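Local coordinates for CdiA-CT toxin, Conserved domain protein (Yersinia pseudotuberculosis serotype O:3, PDB 4ZQU) that probably acts as the endonuclease toxin of a contact-dependent growth inhibition system, with a restriction-endonuclease-like domain that is bound by the CdiI immunity protein, at residues A[86-92]-A[116-122]; A[4-8]-A[24-28]; A[35-39]-A[57-61]. All blocks are in the same frame, centred on the assembly; numbering follows the deposited sequence.

Contact 1. Residues A[86-92]-A[116-122]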
loop_
_atom_site.group_PDB
_atom_site.type_symbol
_atom_site.label_atom_id
_atom_site.label_comp_id
_atom_site.label_asym_id
_atom_site.label_seq_id
_atom_site.Cartn_x
_atom_site.Cartn_y
_atom_site.Cartn_z
ATOM N N LYS A 86 -5.163 8.121 11.000
ATOM C CA LYS A 86 -5.489 8.631 9.676
ATOM C C LYS A 86 -5.712 10.135 9.728
ATOM O O LYS A 86 -6.373 10.641 10.635
ATOM C CB LYS A 86 -6.729 7.925 9.117
ATOM C CG LYS A 86 -6.579 6.414 8.996
ATOM C CD LYS A 86 -7.876 5.737 8.578
ATOM C CE LYS A 86 -7.683 4.229 8.468
ATOM N NZ LYS A 86 -8.932 3.509 8.097
ATOM N N GLU A 87 -5.156 10.850 8.758
ATOM C CA GLU A 87 -5.279 12.301 8.736
ATOM C C GLU A 87 -5.385 12.861 7.327
ATOM O O GLU A 87 -4.677 12.429 6.419
ATOM C CB GLU A 87 -4.091 12.949 9.446
ATOM C CG GLU A 87 -4.134 14.468 9.438
ATOM C CD GLU A 87 -2.862 15.091 9.958
ATOM O OE1 GLU A 87 -1.826 14.394 9.981
ATOM O OE2 GLU A 87 -2.900 16.276 10.349
ATOM N N VAL A 88 -6.273 13.832 7.152
ATOM C CA VAL A 88 -6.335 14.576 5.905
ATOM C C VAL A 88 -5.779 15.981 6.112
ATOM O O VAL A 88 -6.295 16.749 6.924
ATOM C CB VAL A 88 -7.768 14.671 5.360
ATOM C CG1 VAL A 88 -7.768 15.400 4.026
ATOM C CG2 VAL A 88 -8.375 13.286 5.214
ATOM N N ARG A 89 -4.713 16.298 5.384
ATOM C CA ARG A 89 -4.125 17.632 5.411
ATOM C C ARG A 89 -4.721 18.478 4.292
ATOM O O ARG A 89 -4.377 18.306 3.120
ATOM C CB ARG A 89 -2.604 17.558 5.280
ATOM C CG ARG A 89 -1.903 16.950 6.484
ATOM C CD ARG A 89 -1.625 17.994 7.552
ATOM N NE ARG A 89 -0.712 19.034 7.076
ATOM C CZ ARG A 89 0.615 18.941 7.110
ATOM N NH1 ARG A 89 1.195 17.852 7.596
ATOM N NH2 ARG A 89 1.362 19.939 6.655
ATOM N N LEU A 90 -5.616 19.388 4.664
ATOM C CA LEU A 90 -6.403 20.142 3.696
ATOM C C LEU A 90 -5.920 21.576 3.524
ATOM O O LEU A 90 -5.837 22.335 4.488
ATOM C CB LEU A 90 -7.875 20.146 4.112
ATOM C CG LEU A 90 -8.857 20.833 3.165
ATOM C CD1 LEU A 90 -9.003 20.038 1.875
ATOM C CD2 LEU A 90 -10.206 21.022 3.841
ATOM N N ALA A 91 -5.611 21.942 2.284
ATOM C CA ALA A 91 -5.263 23.317 1.958
ATOM C C ALA A 91 -6.471 24.038 1.365
ATOM O O ALA A 91 -7.107 23.536 0.439
ATOM C CB ALA A 91 -4.090 23.357 0.996
ATOM N N VAL A 92 -6.794 25.207 1.912
ATOM C CA VAL A 92 -7.887 26.024 1.395
ATOM C C VAL A 92 -7.411 27.455 1.121
ATOM O O VAL A 92 -6.580 27.991 1.854
ATOM C CB VAL A 92 -9.094 26.049 2.366
ATOM C CG1 VAL A 92 -9.705 24.659 2.492
ATOM C CG2 VAL A 92 -8.687 26.587 3.727
ATOM N N VAL A 116 -11.145 10.000 11.379
ATOM C CA VAL A 116 -10.172 10.666 10.519
ATOM C C VAL A 116 -9.955 12.117 10.941
ATOM O O VAL A 116 -10.903 12.894 11.024
ATOM C CB VAL A 116 -10.613 10.632 9.042
ATOM C CG1 VAL A 116 -9.586 11.324 8.161
ATOM C CG2 VAL A 116 -10.828 9.199 8.589
ATOM N N LYS A 117 -8.704 12.476 11.210
ATOM C CA LYS A 117 -8.384 13.847 11.587
ATOM C C LYS A 117 -8.238 14.727 10.354
ATOM O O LYS A 117 -7.348 14.524 9.538
ATOM C CB LYS A 117 -7.103 13.897 12.422
ATOM C CG LYS A 117 -6.678 15.308 12.792
ATOM C CD LYS A 117 -5.658 15.314 13.919
ATOM C CE LYS A 117 -4.363 14.637 13.507
ATOM N NZ LYS A 117 -3.355 14.683 14.604
ATOM N N VAL A 118 -9.125 15.705 10.218
ATOM C CA VAL A 118 -9.054 16.646 9.109
ATOM C C VAL A 118 -8.400 17.942 9.573
ATOM O O VAL A 118 -8.975 18.690 10.364
ATOM C CB VAL A 118 -10.447 16.941 8.525
ATOM C CG1 VAL A 118 -10.339 17.885 7.334
ATOM C CG2 VAL A 118 -11.133 15.645 8.122
ATOM N N THR A 119 -7.191 18.191 9.078
ATOM C CA THR A 119 -6.416 19.364 9.465
ATOM C C THR A 119 -6.385 20.391 8.340
ATOM O O THR A 119 -5.896 20.108 7.247
ATOM C CB THR A 119 -4.975 18.983 9.841
ATOM O OG1 THR A 119 -4.992 18.057 10.935
ATOM C CG2 THR A 119 -4.184 20.219 10.234
ATOM N N VAL A 120 -6.895 21.586 8.618
ATOM C CA VAL A 120 -7.046 22.613 7.593
ATOM C C VAL A 120 -5.973 23.695 7.683
ATOM O O VAL A 120 -5.705 24.230 8.757
ATOM C CB VAL A 120 -8.434 23.275 7.679
ATOM C CG1 VAL A 120 -8.597 24.325 6.598
ATOM C CG2 VAL A 120 -9.516 22.226 7.557
ATOM N N THR A 121 -5.366 24.009 6.541
ATOM C CA THR A 121 -4.355 25.057 6.455
ATOM C C THR A 121 -4.760 26.121 5.438
ATOM O O THR A 121 -5.068 25.800 4.292
ATOM C CB THR A 121 -2.981 24.488 6.054
ATOM O OG1 THR A 121 -2.612 23.434 6.951
ATOM C CG2 THR A 121 -1.922 25.577 6.088
ATOM N N GLN A 122 -4.758 27.381 5.862
ATOM C CA GLN A 122 -5.075 28.494 4.968
ATOM C C GLN A 122 -3.848 28.915 4.165
ATOM O O GLN A 122 -2.840 29.333 4.731
ATOM C CB GLN A 122 -5.616 29.689 5.758
ATOM C CG GLN A 122 -6.898 29.405 6.530
ATOM C CD GLN A 122 -7.309 30.561 7.427
ATOM O OE1 GLN A 122 -6.988 30.583 8.615
ATOM N NE2 GLN A 122 -8.026 31.527 6.861
HETATM O O HOH W 1 -3.088 20.872 6.759
#

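Contact 2. Residues A[4-8]-A[24-28]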
loop_
_atom_site.group_PDB
_atom_site.type_symbol
_atom_site.label_atom_id
_atom_site.label_comp_id
_atom_site.label_asym_id
_atom_site.label_seq_id
_atom_site.Cartn_x
_atom_site.Cartn_y
_atom_site.Cartn_z
ATOM N N GLU A 4 1.253 18.779 -1.877
ATOM C CA GLU A 4 1.611 17.406 -1.542
ATOM C C GLU A 4 3.065 17.311 -1.094
ATOM O O GLU A 4 3.394 16.548 -0.187
ATOM C CB GLU A 4 1.359 16.480 -2.736
ATOM C CG GLU A 4 1.393 14.997 -2.392
ATOM C CD GLU A 4 0.838 14.120 -3.502
ATOM O OE1 GLU A 4 0.521 14.653 -4.588
ATOM O OE2 GLU A 4 0.714 12.896 -3.284
ATOM N N ASP A 5 3.928 18.100 -1.725
ATOM C CA ASP A 5 5.346 18.107 -1.387
ATOM C C ASP A 5 5.603 18.864 -0.090
ATOM O O ASP A 5 6.459 18.477 0.708
ATOM C CB ASP A 5 6.158 18.717 -2.530
ATOM C CG ASP A 5 6.085 17.890 -3.796
ATOM O OD1 ASP A 5 6.969 17.032 -3.997
ATOM O OD2 ASP A 5 5.137 18.086 -4.584
ATOM N N TYR A 6 4.854 19.943 0.109
ATOM C CA TYR A 6 4.946 20.740 1.326
ATOM C C TYR A 6 4.575 19.915 2.557
ATOM O O TYR A 6 5.188 20.048 3.618
ATOM C CB TYR A 6 4.045 21.972 1.219
ATOM C CG TYR A 6 3.974 22.790 2.484
ATOM C CD1 TYR A 6 4.929 23.758 2.759
ATOM C CD2 TYR A 6 2.952 22.596 3.405
ATOM C CE1 TYR A 6 4.868 24.509 3.915
ATOM C CE2 TYR A 6 2.884 23.342 4.565
ATOM C CZ TYR A 6 3.844 24.297 4.815
ATOM O OH TYR A 6 3.783 25.045 5.968
ATOM N N VAL A 7 3.563 19.067 2.407
ATOM C CA VAL A 7 3.145 18.169 3.474
ATOM C C VAL A 7 4.296 17.243 3.872
ATOM O O VAL A 7 4.461 16.907 5.043
ATOM C CB VAL A 7 1.909 17.336 3.051
ATOM C CG1 VAL A 7 1.608 16.240 4.064
ATOM C CG2 VAL A 7 0.700 18.244 2.869
ATOM N N GLY A 8 5.109 16.857 2.896
ATOM C CA GLY A 8 6.233 15.975 3.149
ATOM C C GLY A 8 7.376 16.589 3.935
ATOM O O GLY A 8 8.182 15.871 4.527
ATOM N N TYR A 24 -4.036 7.878 0.095
ATOM C CA TYR A 24 -2.890 8.076 0.977
ATOM C C TYR A 24 -1.664 8.564 0.212
ATOM O O TYR A 24 -1.230 7.935 -0.754
ATOM C CB TYR A 24 -2.556 6.782 1.721
ATOM C CG TYR A 24 -3.670 6.281 2.613
ATOM C CD1 TYR A 24 -4.580 7.162 3.185
ATOM C CD2 TYR A 24 -3.817 4.926 2.873
ATOM C CE1 TYR A 24 -5.602 6.708 3.996
ATOM C CE2 TYR A 24 -4.837 4.461 3.685
ATOM C CZ TYR A 24 -5.727 5.357 4.243
ATOM O OH TYR A 24 -6.744 4.903 5.052
ATOM N N ASP A 25 -1.109 9.686 0.656
ATOM C CA ASP A 25 0.055 10.273 0.006
ATOM C C ASP A 25 1.319 10.003 0.812
ATOM O O ASP A 25 2.397 9.813 0.250
ATOM C CB ASP A 25 -0.152 11.775 -0.187
ATOM C CG ASP A 25 -1.388 12.087 -1.012
ATOM O OD1 ASP A 25 -1.618 11.398 -2.026
ATOM O OD2 ASP A 25 -2.136 13.015 -0.644
ATOM N N TYR A 26 1.177 9.977 2.132
ATOM C CA TYR A 26 2.303 9.708 3.018
ATOM C C TYR A 26 1.996 8.594 4.005
ATOM O O TYR A 26 0.852 8.403 4.413
ATOM C CB TYR A 26 2.702 10.970 3.778
ATOM C CG TYR A 26 3.281 12.036 2.891
ATOM C CD1 TYR A 26 4.635 12.054 2.593
ATOM C CD2 TYR A 26 2.472 13.019 2.338
ATOM C CE1 TYR A 26 5.170 13.022 1.772
ATOM C CE2 TYR A 26 2.999 13.993 1.517
ATOM C CZ TYR A 26 4.348 13.987 1.236
ATOM O OH TYR A 26 4.881 14.957 0.420
ATOM N N PHE A 27 3.036 7.864 4.389
ATOM C CA PHE A 27 2.906 6.794 5.361
ATOM C C PHE A 27 4.126 6.771 6.266
ATOM O O PHE A 27 5.237 6.520 5.803
ATOM C CB PHE A 27 2.737 5.446 4.657
ATOM C CG PHE A 27 2.450 4.300 5.589
ATOM C CD1 PHE A 27 1.585 4.456 6.654
ATOM C CD2 PHE A 27 3.044 3.066 5.397
ATOM C CE1 PHE A 27 1.316 3.403 7.511
ATOM C CE2 PHE A 27 2.780 2.012 6.254
ATOM C CZ PHE A 27 1.915 2.183 7.309
ATOM N N ASP A 28 3.926 7.055 7.549
ATOM C CA ASP A 28 5.011 6.940 8.517
ATOM C C ASP A 28 5.353 5.464 8.664
ATOM O O ASP A 28 4.610 4.704 9.277
ATOM C CB ASP A 28 4.618 7.557 9.863
ATOM C CG ASP A 28 5.799 7.704 10.811
ATOM O OD1 ASP A 28 6.628 6.774 10.893
ATOM O OD2 ASP A 28 5.895 8.753 11.482
#

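Contact 3. Residues A[35-39]-A[57-61]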
loop_
_atom_site.group_PDB
_atom_site.type_symbol
_atom_site.label_atom_id
_atom_site.label_comp_id
_atom_site.label_asym_id
_atom_site.label_seq_id
_atom_site.Cartn_x
_atom_site.Cartn_y
_atom_site.Cartn_z
ATOM N N VAL A 35 -1.196 9.865 6.018
ATOM C CA VAL A 35 -1.591 11.231 5.725
ATOM C C VAL A 35 -2.084 11.356 4.290
ATOM O O VAL A 35 -1.420 10.911 3.353
ATOM C CB VAL A 35 -0.430 12.219 5.947
ATOM C CG1 VAL A 35 -0.838 13.623 5.529
ATOM C CG2 VAL A 35 0.015 12.204 7.398
ATOM N N SER A 36 -3.258 11.954 4.124
ATOM C CA SER A 36 -3.765 12.276 2.798
ATOM C C SER A 36 -3.706 13.780 2.564
ATOM O O SER A 36 -4.348 14.552 3.278
ATOM C CB SER A 36 -5.193 11.774 2.623
ATOM O OG SER A 36 -5.657 12.063 1.317
ATOM N N ALA A 37 -2.927 14.188 1.566
ATOM C CA ALA A 37 -2.751 15.598 1.243
ATOM C C ALA A 37 -3.754 16.048 0.190
ATOM O O ALA A 37 -3.607 15.739 -0.992
ATOM C CB ALA A 37 -1.327 15.860 0.763
ATOM N N LYS A 38 -4.772 16.779 0.629
ATOM C CA LYS A 38 -5.778 17.317 -0.278
ATOM C C LYS A 38 -5.647 18.832 -0.364
ATOM O O LYS A 38 -5.395 19.498 0.638
ATOM C CB LYS A 38 -7.185 16.922 0.182
ATOM C CG LYS A 38 -8.305 17.400 -0.740
ATOM C CD LYS A 38 -9.677 16.946 -0.255
ATOM C CE LYS A 38 -10.789 17.580 -1.081
ATOM N NZ LYS A 38 -10.716 17.188 -2.516
ATOM N N SER A 39 -5.815 19.376 -1.563
ATOM C CA SER A 39 -5.682 20.813 -1.764
ATOM C C SER A 39 -6.809 21.379 -2.615
ATOM O O SER A 39 -7.225 20.776 -3.602
ATOM C CB SER A 39 -4.336 21.140 -2.411
ATOM O OG SER A 39 -4.210 22.533 -2.643
ATOM N N SER A 57 -16.810 16.986 -1.723
ATOM C CA SER A 57 -15.446 16.725 -2.173
ATOM C C SER A 57 -14.570 16.203 -1.043
ATOM O O SER A 57 -13.807 15.254 -1.223
ATOM C CB SER A 57 -14.828 17.992 -2.761
ATOM O OG SER A 57 -13.480 17.766 -3.135
ATOM N N ILE A 58 -14.690 16.828 0.122
ATOM C CA ILE A 58 -13.911 16.434 1.290
ATOM C C ILE A 58 -14.415 15.118 1.868
ATOM O O ILE A 58 -13.628 14.220 2.161
ATOM C CB ILE A 58 -13.951 17.513 2.383
ATOM C CG1 ILE A 58 -13.548 18.871 1.804
ATOM C CG2 ILE A 58 -13.046 17.127 3.538
ATOM C CD1 ILE A 58 -13.636 20.010 2.797
ATOM N N LYS A 59 -15.730 15.013 2.029
ATOM C CA LYS A 59 -16.348 13.788 2.517
ATOM C C LYS A 59 -15.990 12.605 1.626
ATOM O O LYS A 59 -15.806 11.485 2.103
ATOM C CB LYS A 59 -17.865 13.941 2.589
ATOM C CG LYS A 59 -18.552 12.816 3.326
ATOM C CD LYS A 59 -19.861 12.423 2.673
ATOM C CE LYS A 59 -20.378 11.117 3.253
ATOM N NZ LYS A 59 -21.341 10.448 2.340
ATOM N N LYS A 60 -15.895 12.867 0.327
ATOM C CA LYS A 60 -15.539 11.840 -0.637
ATOM C C LYS A 60 -14.149 11.305 -0.323
ATOM O O LYS A 60 -13.897 10.105 -0.422
ATOM C CB LYS A 60 -15.601 12.397 -2.059
ATOM C CG LYS A 60 -15.053 11.473 -3.131
ATOM C CD LYS A 60 -15.609 11.840 -4.498
ATOM C CE LYS A 60 -14.504 12.310 -5.432
ATOM N NZ LYS A 60 -14.300 11.385 -6.584
ATOM N N ASN A 61 -13.251 12.201 0.072
ATOM C CA ASN A 61 -11.905 11.803 0.457
ATOM C C ASN A 61 -11.898 11.089 1.802
ATOM O O ASN A 61 -11.255 10.053 1.952
ATOM C CB ASN A 61 -10.979 13.017 0.508
ATOM C CG ASN A 61 -9.534 12.636 0.786
ATOM O OD1 ASN A 61 -9.164 12.333 1.920
ATOM N ND2 ASN A 61 -8.708 12.655 -0.253
HETATM O O HOH W 2 -9.434 14.410 -2.328
#

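Contact 1. Residues A[86-92]-A[116-122]
Leu90, Thr119 and Val92 have the most surface buried where these two parallel strands pair. Leu90 is hydrogen-bonded through both its backbone N and its backbone O. Leu90 N donates to Thr119 O (2.7 Å), and Thr121 N donates to Leu90 O (2.7 Å). Leu90 CD2 lies 4.0 Å from Val120 CG2. Val92 continues this apolar face, with Val92 CG2 3.7 Å from Val120 CG1. Val92 N closes the ladder on Thr121 O at 3.0 Å.

Thr119 sits on the other face, with Glu87 and Arg89. Thr119 OG1 donates to Glu87 OE2 at 2.8 Å. Thr119 O also accepts a bond from a water (3.0 Å), which in turn accepts one from Arg89 NE (3.0 Å).

The pair forms the strands of a beta-alpha-beta unit whose connection is helix 98-113. Trp101 of that helix packs on Val92 and Val120. Helix 53-66 covers Val88 and Leu90 on the same face. Strand 33-39 flanks 86-92 on its other edge, and 117-122 ends the sheet within this chain.

Contact 2. Residues A[4-8]-A[24-28]
The polar side of the contact is a pair of acids. Glu4 OE2 and Asp25 OD1 are 3.0 Å apart. Both are carboxylate oxygens, so the pair is no salt bridge, and two full charges this close would repel. Asp25 OD2 accepts a hydrogen bond from Ala37 N in the next strand. Glu4 has a long, weak ion pair with Arg16, and the neighbouring Asp5 makes a true salt bridge to that same arginine.

Apolar packing centres on the ring of Tyr26, the residue with most surface buried here. It reaches across to helix 3-9, where Val7 CG1 lies 3.7 Å from Tyr26 CE2. The aliphatic part of Glu4 adds a looser contact, with Glu4 CG 4.3 Å from Tyr26 CE2.

The hydroxyl lies against the helix backbone, with Tyr26 OH 3.7 Å from Asp5 CA and 3.1 Å from Gly8 N. Gly8 has no side chain to obstruct it.

The backbone explains how two successive residues can serve this contact. Asp25 and Tyr26 both lie opposite Val35 in a classic beta bulge, and both CA-to-CB bonds point toward the helix. Further on, Asp28 makes a salt bridge to Arg69 of the CdiI chain.

The chemistry thus combines an aromatic anchor with a close acidic pair. Two carboxylates at this distance would be eased by a shared proton or a cation, and no metal is modelled here. Clustered acids are common in metal-dependent nucleases of the PDDEXK clan, but these coordinates alone do not establish a metal site.

Contact 3. Residues A[35-39]-A[57-61]
Lys38 NZ donates a hydrogen bond to Ser57 OG at 2.9 Å. This is the strongest direct link between strand 33-39 and helix 53-66 here. A water gives a second route. It accepts from Lys38 NZ at 3.1 Å and from Asn61 ND2 at 2.8 Å, so it joins the lysine to the next turn of the helix. Asn61 ND2 also donates to Ser36 OG, but at 3.5 Å this bond is weak. The main polar partner of Ser36 OG is Thr23 O.

Packing is sparse around these polar groups. The lysine chain is extended until its last torsion, which is p and turns the amine toward Ser57. Its methylenes run past the helix, with Lys38 CE 4.2 Å from Ile58 CG1 and Lys38 CD 4.2 Å from Asn61 CB. Ile58 itself packs on Leu90 and Ala107. The axes of 35-39 and 57-61 run nearly antiparallel, at 167°, and approach to 10.6 Å. Ala37, between Ser36 and Lys38, faces away and meets Trp3 and Val7 of helix 3-9.

Ser36 and Lys38, two apart on the strand, therefore point to the same side. Their spacing recalls the (D/E)xK element of the PDDEXK clan, with serine in the acidic position, although a catalytic role is only an inference. The chemistry is that of a polar, partly hydrated strand-helix interface in which a lysine amine is held by a serine and a water.

Overall arrangement
All three contacts reach the same mixed sheet. Contacts 1 and 3 have centres about 8 Å apart and share the pairing of strands 85-92 and 33-39: Glu87 O is 2.7 Å from Ser36 N, and Arg89 N is 2.8 Å from Ser36 O. The centre of contact 2 lies about 12 Å from the centres of both others. It meets contact 3 at the sheet, where Asp25 OD2 is 2.6 Å from Ala37 N. Helix 3-9 and helix 53-66 pack on opposite faces of the sheet at strand 33-39. A PDDEXK-type active site would be expected where contacts 2 and 3 meet; the inferred candidates are Glu4, Asp25, Ser36 and Lys38.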